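Long-range contacts in glutamate receptor IIB (Drosophila melanogaster, PDB 4WXJ), which binds glutamate in the two-lobed ligand-binding domain studied here and, as part of the whole receptor, probably gates a cation channel in the postsynaptic membrane: residues R10-T15 with N88-G93; V106-V111 with P231-F236; V140-I145 with L170-D175; A176-N181 with Y195-E200. All coordinates share one frame; numbering follows the deposited sequence.

Contact 1 of 4, residues R10-T15 with N88-G93; sequences RYTVAT and NNAQIG
Q91 folds its side chain back against strand 10-15 and lends it an amide oxygen where a neighbouring strand would offer a backbone carbonyl. CG stands beside the backbone N (chi1 -66°), and a bend at chi2 swings the amide round until OE1 accepts the N-H of T12 at 2.7 Å, the donor sitting nearly along the C=O axis. The carbonyl of T12 is gripped twice: Q91 N donates to T12 O at 3.0 Å and I92 N to the same oxygen at 3.2 Å, both in the carbonyl plane. Two residues on, A14 N donates to I92 O at 2.7 Å. V13 pairs with I92 and A14 with G93 in parallel register, so strand 92-93 borders one side of strand 10-15 and strand 57-62 the other; this three-stranded parallel sheet belongs to lobe 1 of the clamshell, a fold of the periplasmic-binding-protein type. The Y11 ring crosses Q91 and I92 obliquely, with Y11 CD1 against Q91 CB at 3.7 Å and Y11 CD2 against I92 CD1 at 3.6 Å, while F236 meets the same ring. An alanine in place of Q91 would probably leave T12 N without its amide acceptor and weaken the hold on the N-terminal half of the strand. T12 turns CG2 anti to its backbone N, toward N89 O at 3.5 Å. Beyond it the methyl groups A14 CB and A90 CB abut at 3.6 Å.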
# COMPACT_ATOMS: atom_id res chain seq x y z
N ARG A 10 -16.90 -6.01 19.19
CA ARG A 10 -15.46 -5.82 19.05
C ARG A 10 -14.96 -6.44 17.75
O ARG A 10 -15.35 -7.56 17.40
CB ARG A 10 -14.71 -6.43 20.24
CG ARG A 10 -13.21 -6.16 20.23
CD ARG A 10 -12.53 -6.74 21.45
NE ARG A 10 -12.67 -8.19 21.53
CZ ARG A 10 -11.90 -9.06 20.89
NH1 ARG A 10 -10.90 -8.64 20.12
NH2 ARG A 10 -12.12 -10.36 21.02
N TYR A 11 -14.11 -5.71 17.04
CA TYR A 11 -13.53 -6.18 15.78
C TYR A 11 -12.03 -6.37 15.89
O TYR A 11 -11.31 -5.47 16.32
CB TYR A 11 -13.84 -5.19 14.65
CG TYR A 11 -15.30 -5.07 14.29
CD1 TYR A 11 -16.10 -6.20 14.15
CD2 TYR A 11 -15.88 -3.83 14.10
CE1 TYR A 11 -17.44 -6.08 13.82
CE2 TYR A 11 -17.22 -3.70 13.77
CZ TYR A 11 -17.99 -4.83 13.64
OH TYR A 11 -19.32 -4.71 13.31
N THR A 12 -11.55 -7.54 15.49
CA THR A 12 -10.12 -7.77 15.36
C THR A 12 -9.64 -7.10 14.08
O THR A 12 -10.09 -7.44 12.99
CB THR A 12 -9.77 -9.27 15.35
OG1 THR A 12 -10.15 -9.85 16.60
CG2 THR A 12 -8.28 -9.48 15.13
N VAL A 13 -8.72 -6.14 14.22
CA VAL A 13 -8.22 -5.37 13.09
C VAL A 13 -6.86 -5.89 12.64
O VAL A 13 -5.85 -5.68 13.31
CB VAL A 13 -8.10 -3.87 13.43
CG1 VAL A 13 -7.57 -3.08 12.23
CG2 VAL A 13 -9.45 -3.32 13.87
N ALA A 14 -6.84 -6.56 11.49
CA ALA A 14 -5.60 -7.05 10.91
C ALA A 14 -4.91 -5.92 10.15
O ALA A 14 -5.53 -5.21 9.37
CB ALA A 14 -5.86 -8.23 10.00
N THR A 15 -3.61 -5.76 10.39
CA THR A 15 -2.83 -4.75 9.70
C THR A 15 -1.40 -5.23 9.51
O THR A 15 -1.09 -6.40 9.78
CB THR A 15 -2.83 -3.41 10.47
OG1 THR A 15 -2.12 -2.42 9.73
CG2 THR A 15 -2.19 -3.57 11.85
N ASN A 88 -11.30 -15.69 8.68
CA ASN A 88 -12.13 -15.04 9.70
C ASN A 88 -11.43 -14.85 11.05
O ASN A 88 -12.08 -14.69 12.08
CB ASN A 88 -13.43 -15.84 9.91
CG ASN A 88 -14.34 -15.79 8.70
OD1 ASN A 88 -14.32 -16.67 7.84
ND2 ASN A 88 -15.15 -14.74 8.62
N ASN A 89 -10.10 -14.87 11.04
CA ASN A 89 -9.33 -14.54 12.23
C ASN A 89 -9.37 -13.05 12.52
O ASN A 89 -9.02 -12.60 13.62
CB ASN A 89 -7.87 -15.00 12.08
CG ASN A 89 -7.73 -16.51 12.08
OD1 ASN A 89 -8.64 -17.23 12.48
ND2 ASN A 89 -6.58 -16.99 11.63
N ALA A 90 -9.80 -12.28 11.53
CA ALA A 90 -9.98 -10.84 11.68
C ALA A 90 -11.24 -10.41 10.94
O ALA A 90 -11.64 -11.04 9.96
CB ALA A 90 -8.77 -10.09 11.15
N GLN A 91 -11.88 -9.35 11.43
CA GLN A 91 -13.11 -8.84 10.85
C GLN A 91 -12.85 -7.61 9.98
O GLN A 91 -13.66 -7.26 9.12
CB GLN A 91 -14.12 -8.50 11.95
CG GLN A 91 -14.61 -9.71 12.75
CD GLN A 91 -13.54 -10.30 13.65
OE1 GLN A 91 -12.88 -9.58 14.41
NE2 GLN A 91 -13.36 -11.61 13.57
N ILE A 92 -11.71 -6.97 10.22
CA ILE A 92 -11.34 -5.75 9.51
C ILE A 92 -9.86 -5.79 9.15
O ILE A 92 -9.02 -6.11 9.98
CB ILE A 92 -11.66 -4.49 10.35
CG1 ILE A 92 -13.17 -4.31 10.47
CG2 ILE A 92 -11.03 -3.25 9.72
CD1 ILE A 92 -13.60 -3.21 11.42
N GLY A 93 -9.55 -5.47 7.89
CA GLY A 93 -8.18 -5.39 7.41
C GLY A 93 -7.90 -4.01 6.85
O GLY A 93 -8.66 -3.51 6.03

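Contact 2 of 4, residues V106-V111 with P231-F236; sequences VVDFTV and PLNADF
The direct polar link between 106-111 and 231-236 is made by the carboxylate of D108. D108 OD2 accepts the backbone N-H of N233 in a straight but weak hydrogen bond of 3.4 Å, whereas OD1 uses its anti lone pair for the N-H of its own neighbour F109, at 3.0 Å between F109 N and D108 OD1. R104 forms a salt bridge with OD1, and R237 makes a long, weak ion pair with OD2, so the group is probably kept ionised. A water makes a second link, donating to V106 O at 2.6 Å and accepting from L232 N at 3.1 Å. Van der Waals contact comes mainly from L232: with CG beside the backbone N, its methyls lie against the backbone of the other segment, CD1 at 3.3 Å from V106 O and CD2 at 3.7 Å from V107 C. The partner loop is shaped by a type II beta turn from P231 to A234, with N233 in the left-handed region and a weak bond from A234 N to P231 O. Strands 108-123 and 214-230, antiparallel neighbours with D108 bonded to V230, are the two crossover strands joining the lobes of an ionotropic glutamate receptor ligand-binding domain, and this contact ties their lobe 1 ends.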
# COMPACT_ATOMS: atom_id res chain seq x y z
N VAL A 106 -12.05 -12.69 -3.15
CA VAL A 106 -12.00 -13.52 -1.94
C VAL A 106 -12.45 -12.78 -0.68
O VAL A 106 -12.87 -13.40 0.29
CB VAL A 106 -10.59 -14.09 -1.71
CG1 VAL A 106 -10.25 -15.11 -2.79
CG2 VAL A 106 -9.55 -12.97 -1.68
N VAL A 107 -12.34 -11.45 -0.70
CA VAL A 107 -12.83 -10.63 0.41
C VAL A 107 -13.58 -9.42 -0.12
O VAL A 107 -13.43 -9.05 -1.28
CB VAL A 107 -11.68 -10.16 1.33
CG1 VAL A 107 -10.95 -11.35 1.94
CG2 VAL A 107 -10.70 -9.26 0.58
N ASP A 108 -14.38 -8.80 0.74
CA ASP A 108 -15.11 -7.59 0.38
C ASP A 108 -14.29 -6.35 0.71
O ASP A 108 -13.30 -6.43 1.43
CB ASP A 108 -16.46 -7.54 1.10
CG ASP A 108 -17.60 -7.13 0.19
OD1 ASP A 108 -17.41 -6.18 -0.61
OD2 ASP A 108 -18.68 -7.75 0.26
N PHE A 109 -14.72 -5.21 0.18
CA PHE A 109 -14.09 -3.93 0.49
C PHE A 109 -15.13 -2.87 0.79
O PHE A 109 -16.24 -2.91 0.26
CB PHE A 109 -13.21 -3.46 -0.67
CG PHE A 109 -11.81 -4.02 -0.65
CD1 PHE A 109 -11.51 -5.20 -1.32
CD2 PHE A 109 -10.81 -3.37 0.04
CE1 PHE A 109 -10.23 -5.71 -1.30
CE2 PHE A 109 -9.52 -3.87 0.06
CZ PHE A 109 -9.23 -5.05 -0.61
N THR A 110 -14.77 -1.93 1.65
CA THR A 110 -15.59 -0.75 1.87
C THR A 110 -15.42 0.18 0.69
O THR A 110 -14.63 -0.10 -0.22
CB THR A 110 -15.20 -0.01 3.16
OG1 THR A 110 -13.87 0.50 3.04
CG2 THR A 110 -15.29 -0.93 4.37
N VAL A 111 -16.16 1.28 0.68
CA VAL A 111 -15.85 2.37 -0.23
C VAL A 111 -14.42 2.80 0.05
O VAL A 111 -13.96 2.69 1.19
CB VAL A 111 -16.80 3.57 -0.07
CG1 VAL A 111 -18.21 3.19 -0.50
CG2 VAL A 111 -16.79 4.07 1.37
N PRO A 231 -14.58 -9.46 5.51
CA PRO A 231 -15.02 -10.74 4.94
C PRO A 231 -16.21 -10.56 4.00
O PRO A 231 -17.01 -9.65 4.21
CB PRO A 231 -15.42 -11.56 6.18
CG PRO A 231 -14.69 -10.93 7.31
CD PRO A 231 -14.62 -9.48 6.99
N LEU A 232 -16.30 -11.41 2.98
CA LEU A 232 -17.37 -11.31 2.00
C LEU A 232 -18.75 -11.31 2.66
O LEU A 232 -19.04 -12.14 3.51
CB LEU A 232 -17.28 -12.47 1.00
CG LEU A 232 -16.23 -12.30 -0.10
CD1 LEU A 232 -15.95 -13.62 -0.79
CD2 LEU A 232 -16.67 -11.25 -1.12
N ASN A 233 -19.57 -10.34 2.26
CA ASN A 233 -20.94 -10.21 2.76
C ASN A 233 -21.01 -9.99 4.27
O ASN A 233 -21.93 -10.46 4.93
CB ASN A 233 -21.74 -11.46 2.37
CG ASN A 233 -21.68 -11.75 0.89
OD1 ASN A 233 -21.83 -10.85 0.06
ND2 ASN A 233 -21.44 -13.01 0.54
N ALA A 234 -20.03 -9.27 4.80
CA ALA A 234 -20.06 -8.87 6.21
C ALA A 234 -21.16 -7.83 6.42
O ALA A 234 -21.35 -6.94 5.59
CB ALA A 234 -18.71 -8.32 6.64
N ASP A 235 -21.87 -7.95 7.53
CA ASP A 235 -23.03 -7.09 7.79
C ASP A 235 -22.65 -5.70 8.28
O ASP A 235 -23.51 -4.83 8.42
CB ASP A 235 -23.96 -7.76 8.80
CG ASP A 235 -23.33 -7.91 10.17
OD1 ASP A 235 -22.09 -8.07 10.24
OD2 ASP A 235 -24.06 -7.87 11.18
N PHE A 236 -21.36 -5.49 8.55
CA PHE A 236 -20.86 -4.20 9.03
C PHE A 236 -20.06 -3.47 7.95
O PHE A 236 -19.35 -2.51 8.23
CB PHE A 236 -20.01 -4.40 10.28
CG PHE A 236 -18.87 -5.36 10.10
CD1 PHE A 236 -17.63 -4.92 9.66
CD2 PHE A 236 -19.04 -6.71 10.37
CE1 PHE A 236 -16.59 -5.80 9.50
CE2 PHE A 236 -17.99 -7.59 10.21
CZ PHE A 236 -16.77 -7.14 9.77
O HOH W 1 -13.76 -13.24 2.76

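Contact 3 of 4, residues V140-I145 with L170-D175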
# COMPACT_ATOMS: atom_id res chain seq x y z
N VAL A 140 19.51 1.32 -16.09
CA VAL A 140 18.83 1.46 -14.81
C VAL A 140 17.76 0.39 -14.67
O VAL A 140 16.76 0.40 -15.38
CB VAL A 140 18.18 2.85 -14.66
CG1 VAL A 140 17.43 2.97 -13.34
CG2 VAL A 140 19.24 3.95 -14.78
N GLN A 141 17.98 -0.54 -13.75
CA GLN A 141 16.99 -1.59 -13.48
C GLN A 141 15.86 -1.01 -12.64
O GLN A 141 15.98 0.08 -12.09
CB GLN A 141 17.64 -2.77 -12.76
CG GLN A 141 18.70 -3.49 -13.59
CD GLN A 141 19.21 -4.75 -12.91
OE1 GLN A 141 19.18 -4.87 -11.68
NE2 GLN A 141 19.67 -5.71 -13.71
N PHE A 142 14.75 -1.74 -12.56
CA PHE A 142 13.60 -1.27 -11.80
C PHE A 142 12.70 -2.43 -11.38
O PHE A 142 12.72 -3.50 -11.99
CB PHE A 142 12.79 -0.25 -12.61
CG PHE A 142 12.45 -0.71 -14.00
CD1 PHE A 142 13.31 -0.48 -15.05
CD2 PHE A 142 11.26 -1.38 -14.24
CE1 PHE A 142 13.00 -0.90 -16.33
CE2 PHE A 142 10.94 -1.80 -15.52
CZ PHE A 142 11.81 -1.56 -16.56
N GLY A 143 11.91 -2.21 -10.33
CA GLY A 143 11.02 -3.24 -9.82
C GLY A 143 9.96 -2.72 -8.87
O GLY A 143 9.83 -1.52 -8.65
N THR A 144 9.19 -3.66 -8.31
CA THR A 144 8.08 -3.35 -7.43
C THR A 144 8.09 -4.26 -6.20
O THR A 144 8.96 -5.12 -6.07
CB THR A 144 6.71 -3.52 -8.14
OG1 THR A 144 6.49 -4.91 -8.43
CG2 THR A 144 6.66 -2.72 -9.43
N ILE A 145 7.12 -4.07 -5.32
CA ILE A 145 6.93 -4.99 -4.21
C ILE A 145 6.41 -6.32 -4.75
O ILE A 145 5.48 -6.35 -5.56
CB ILE A 145 5.95 -4.42 -3.17
CG1 ILE A 145 6.57 -3.21 -2.49
CG2 ILE A 145 5.59 -5.48 -2.13
CD1 ILE A 145 5.60 -2.38 -1.69
N LEU A 170 10.86 -9.00 -14.82
CA LEU A 170 11.02 -10.44 -14.64
C LEU A 170 12.41 -10.91 -15.05
O LEU A 170 12.91 -11.91 -14.52
CB LEU A 170 9.97 -11.21 -15.44
CG LEU A 170 8.52 -11.08 -14.97
CD1 LEU A 170 7.59 -11.71 -15.99
CD2 LEU A 170 8.33 -11.74 -13.60
N SER A 171 13.04 -10.20 -15.98
CA SER A 171 14.30 -10.64 -16.57
C SER A 171 15.53 -10.16 -15.79
O SER A 171 16.58 -10.80 -15.85
CB SER A 171 14.40 -10.15 -18.01
OG SER A 171 14.67 -8.76 -18.05
N PHE A 172 15.39 -9.04 -15.09
CA PHE A 172 16.53 -8.42 -14.41
C PHE A 172 17.23 -9.36 -13.44
O PHE A 172 16.60 -10.15 -12.75
CB PHE A 172 16.08 -7.17 -13.65
CG PHE A 172 15.79 -5.98 -14.53
CD1 PHE A 172 16.61 -5.68 -15.61
CD2 PHE A 172 14.72 -5.15 -14.26
CE1 PHE A 172 16.35 -4.58 -16.41
CE2 PHE A 172 14.45 -4.05 -15.06
CZ PHE A 172 15.27 -3.76 -16.13
N LYS A 173 18.56 -9.25 -13.42
CA LYS A 173 19.40 -9.93 -12.44
C LYS A 173 20.20 -8.87 -11.69
O LYS A 173 20.86 -8.04 -12.32
CB LYS A 173 20.35 -10.93 -13.11
CG LYS A 173 19.66 -12.06 -13.86
CD LYS A 173 20.68 -13.13 -14.26
CE LYS A 173 20.03 -14.27 -15.01
NZ LYS A 173 19.70 -13.91 -16.42
N PRO A 174 20.16 -8.88 -10.34
CA PRO A 174 19.45 -9.81 -9.45
C PRO A 174 17.95 -9.54 -9.41
O PRO A 174 17.45 -8.71 -10.18
CB PRO A 174 20.09 -9.54 -8.09
CG PRO A 174 20.47 -8.11 -8.15
CD PRO A 174 20.88 -7.84 -9.58
N ASP A 175 17.24 -10.23 -8.52
CA ASP A 175 15.80 -10.07 -8.37
C ASP A 175 15.41 -8.60 -8.26
O ASP A 175 15.93 -7.88 -7.40
CB ASP A 175 15.31 -10.84 -7.14
CG ASP A 175 13.82 -10.68 -6.90
OD1 ASP A 175 13.08 -10.46 -7.87
OD2 ASP A 175 13.40 -10.79 -5.73
O HOH W 2 17.11 -6.03 -10.17
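Strand 141-143 is an edge strand of the mixed sheet in lobe 2, the half of the clamshell that closes over the ligand, and the chain leaving helix 160-171 is pinned against it by one aromatic ring. F172, the first residue to depart from helical geometry, points its ring toward the strand, and two consecutive side chains receive it differently. Q141 and F172 run antiparallel past each other, with Q141 CG over the ring face 3.9 Å from the F172 centroid in a CH-pi contact. F142 turns its own face to the ring edge in a T-shaped pair, with the planes at 83° and the centroids of F142 and F172 5.0 Å apart. F172 CE2 stands above the centre of the F142 ring, and F172 CZ lies 3.7 Å from F142 CE1. F142 gets there with CG set between backbone N and C, a sterically tight rotamer (chi1 51°).

The Q141 chain, extended beyond CG, carries its amide past the ring to the loop. NE2 donates to K173 O at 3.0 Å; the bond is straight and the oxygen is in the amide plane, but the donor sits well above the plane of the K173 carbonyl. An alanine in place of Q141 would probably loosen the loop at K173 and P174, because the amide links and the methylene over F172 would both be lost. The peptide bond before P174 is cis, and one water donates both to Q141 OE1 at 2.8 Å and to P174 O at 2.7 Å.

Contact 4 of 4, residues A176-N181 with Y195-E200. With GLU (glutamic acid), chain C.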
# COMPACT_ATOMS: atom_id res chain seq x y z
N ALA A 176 14.52 -8.16 -9.13
CA ALA A 176 14.13 -6.76 -9.19
C ALA A 176 13.08 -6.42 -8.13
O ALA A 176 12.86 -5.25 -7.82
CB ALA A 176 13.61 -6.41 -10.57
N PHE A 177 12.44 -7.45 -7.58
CA PHE A 177 11.34 -7.24 -6.64
C PHE A 177 11.82 -7.15 -5.19
O PHE A 177 12.90 -7.63 -4.84
CB PHE A 177 10.32 -8.37 -6.78
CG PHE A 177 9.73 -8.47 -8.16
CD1 PHE A 177 8.61 -7.74 -8.51
CD2 PHE A 177 10.31 -9.28 -9.12
CE1 PHE A 177 8.07 -7.82 -9.77
CE2 PHE A 177 9.78 -9.37 -10.39
CZ PHE A 177 8.65 -8.64 -10.72
N THR A 178 11.00 -6.52 -4.35
CA THR A 178 11.32 -6.31 -2.94
C THR A 178 10.16 -6.76 -2.05
O THR A 178 9.06 -7.03 -2.54
CB THR A 178 11.61 -4.83 -2.65
OG1 THR A 178 10.42 -4.06 -2.83
CG2 THR A 178 12.70 -4.30 -3.57
N LYS A 179 10.41 -6.85 -0.74
CA LYS A 179 9.40 -7.35 0.18
C LYS A 179 8.44 -6.26 0.65
O LYS A 179 7.32 -6.55 1.07
CB LYS A 179 10.07 -8.01 1.40
CG LYS A 179 10.59 -7.05 2.45
CD LYS A 179 11.38 -7.77 3.53
CE LYS A 179 10.47 -8.64 4.40
NZ LYS A 179 11.20 -9.28 5.52
N ASN A 180 8.88 -5.00 0.59
CA ASN A 180 8.04 -3.89 1.03
C ASN A 180 8.56 -2.54 0.54
O ASN A 180 9.59 -2.47 -0.13
CB ASN A 180 7.93 -3.88 2.56
CG ASN A 180 9.28 -3.88 3.26
OD1 ASN A 180 10.25 -3.29 2.77
ND2 ASN A 180 9.36 -4.54 4.40
N ASN A 181 7.84 -1.47 0.87
CA ASN A 181 8.24 -0.12 0.48
C ASN A 181 9.60 0.27 1.06
O ASN A 181 10.40 0.92 0.38
CB ASN A 181 7.19 0.90 0.93
CG ASN A 181 5.93 0.86 0.08
OD1 ASN A 181 4.83 0.73 0.61
ND2 ASN A 181 6.10 0.98 -1.23
N TYR A 195 19.03 1.81 -9.83
CA TYR A 195 17.76 1.14 -9.53
C TYR A 195 16.66 2.16 -9.24
O TYR A 195 16.82 3.05 -8.41
CB TYR A 195 17.92 0.19 -8.34
CG TYR A 195 16.66 -0.58 -8.01
CD1 TYR A 195 16.31 -1.72 -8.72
CD2 TYR A 195 15.82 -0.17 -6.98
CE1 TYR A 195 15.16 -2.42 -8.42
CE2 TYR A 195 14.68 -0.87 -6.67
CZ TYR A 195 14.35 -2.00 -7.39
OH TYR A 195 13.20 -2.69 -7.09
N ALA A 196 15.54 2.01 -9.94
CA ALA A 196 14.36 2.84 -9.73
C ALA A 196 13.23 1.98 -9.18
O ALA A 196 13.11 0.81 -9.53
CB ALA A 196 13.95 3.52 -11.02
N PHE A 197 12.40 2.57 -8.33
CA PHE A 197 11.36 1.82 -7.63
C PHE A 197 9.98 2.29 -8.06
O PHE A 197 9.63 3.46 -7.90
CB PHE A 197 11.54 1.96 -6.12
CG PHE A 197 10.66 1.05 -5.31
CD1 PHE A 197 10.66 -0.32 -5.54
CD2 PHE A 197 9.86 1.55 -4.30
CE1 PHE A 197 9.86 -1.16 -4.79
CE2 PHE A 197 9.06 0.71 -3.55
CZ PHE A 197 9.06 -0.65 -3.79
N LEU A 198 9.21 1.38 -8.64
CA LEU A 198 7.84 1.66 -9.04
C LEU A 198 6.91 1.44 -7.85
O LEU A 198 6.85 0.34 -7.29
CB LEU A 198 7.44 0.79 -10.22
CG LEU A 198 8.08 1.19 -11.55
CD1 LEU A 198 8.46 -0.05 -12.36
CD2 LEU A 198 7.15 2.08 -12.35
N MET A 199 6.20 2.49 -7.46
CA MET A 199 5.41 2.47 -6.24
C MET A 199 4.23 3.41 -6.32
O MET A 199 4.09 4.19 -7.26
CB MET A 199 6.29 2.84 -5.04
CG MET A 199 6.83 4.26 -5.09
SD MET A 199 8.13 4.57 -3.88
CE MET A 199 7.28 4.21 -2.34
N GLU A 200 3.37 3.34 -5.31
CA GLU A 200 2.17 4.16 -5.26
C GLU A 200 2.51 5.58 -4.82
O GLU A 200 3.40 5.79 -3.99
CB GLU A 200 1.15 3.52 -4.32
CG GLU A 200 0.61 2.21 -4.88
CD GLU A 200 -0.21 1.41 -3.87
OE1 GLU A 200 -0.07 1.66 -2.66
OE2 GLU A 200 -0.98 0.53 -4.31
N GLU C . -0.82 -0.91 -1.62
CA GLU C . -0.19 -2.05 -2.35
C GLU C . -0.97 -3.33 -2.10
O GLU C . -2.05 -3.30 -1.51
CB GLU C . 1.27 -2.21 -1.92
CG GLU C . 2.20 -1.13 -2.44
CD GLU C . 2.66 -1.36 -3.88
OE1 GLU C . 3.28 -0.44 -4.45
OE2 GLU C . 2.40 -2.45 -4.43
OXT GLU C . -0.55 -4.43 -2.49
O HOH W 3 3.85 1.53 -2.81
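Packing is closest where three side chains of strand 195-200 rise toward loop 176-181. Y195, with CG anti to the backbone N, extends its hydroxyl to A176 and donates to A176 O at 2.7 Å, nearly along the C=O axis. F197 takes the same first torsion and meets T178 tip to tip, F197 CE1 lying 3.5 Å from T178 OG1. T178 OG1 donates to N180 O at 3.2 Å, from above the carbonyl plane, which ties the loop to itself. N181 ND2, 3.6 Å from M199 CE, stands at the F197 ring edge near its plane, the amide almost perpendicular to the ring. The loop leads from helix 160-171 into helix 181-191, with N180 as N-cap, its OD1 accepting from E183 N, and that helix leads on to the strand, all within lobe 2. On the solvent side K179 is exposed and makes no contact with the strand. Toward the bound glutamate, N181 and E200 are linked through water: one molecule accepts from N181 ND2 and E200 N, and its oxygen donates to GLU OE1 at 2.6 Å. GLU N donates to E200 OE1 at 2.9 Å and weakly to OE2; T98 OG1 bonds to E200 OE2 and Y226 OH to E200 OE1.

Overall arrangement
Contacts 1 and 2 lie together in lobe 1, where Y11 and F236 pack across the boundary between them; contacts 3 and 4 share lobe 2, on the far side of the chain's centre. Within each pair one contact is buried and the other more open. Contact 1 joins parallel strands through backbone bonds and one borrowed amide, whereas contact 4 sets aromatic and polar side chains under a loop and ends at the ligand. Contacts 2, 3 and 4 each include a bridging water: near a charged carboxylate in contact 2, beside a T-shaped ring pair in contact 3, and reaching the ligand in contact 4. Strands 141-143 and 195-200 are sheet neighbours, and strand 108-123 of contact 2 adjoins the latter.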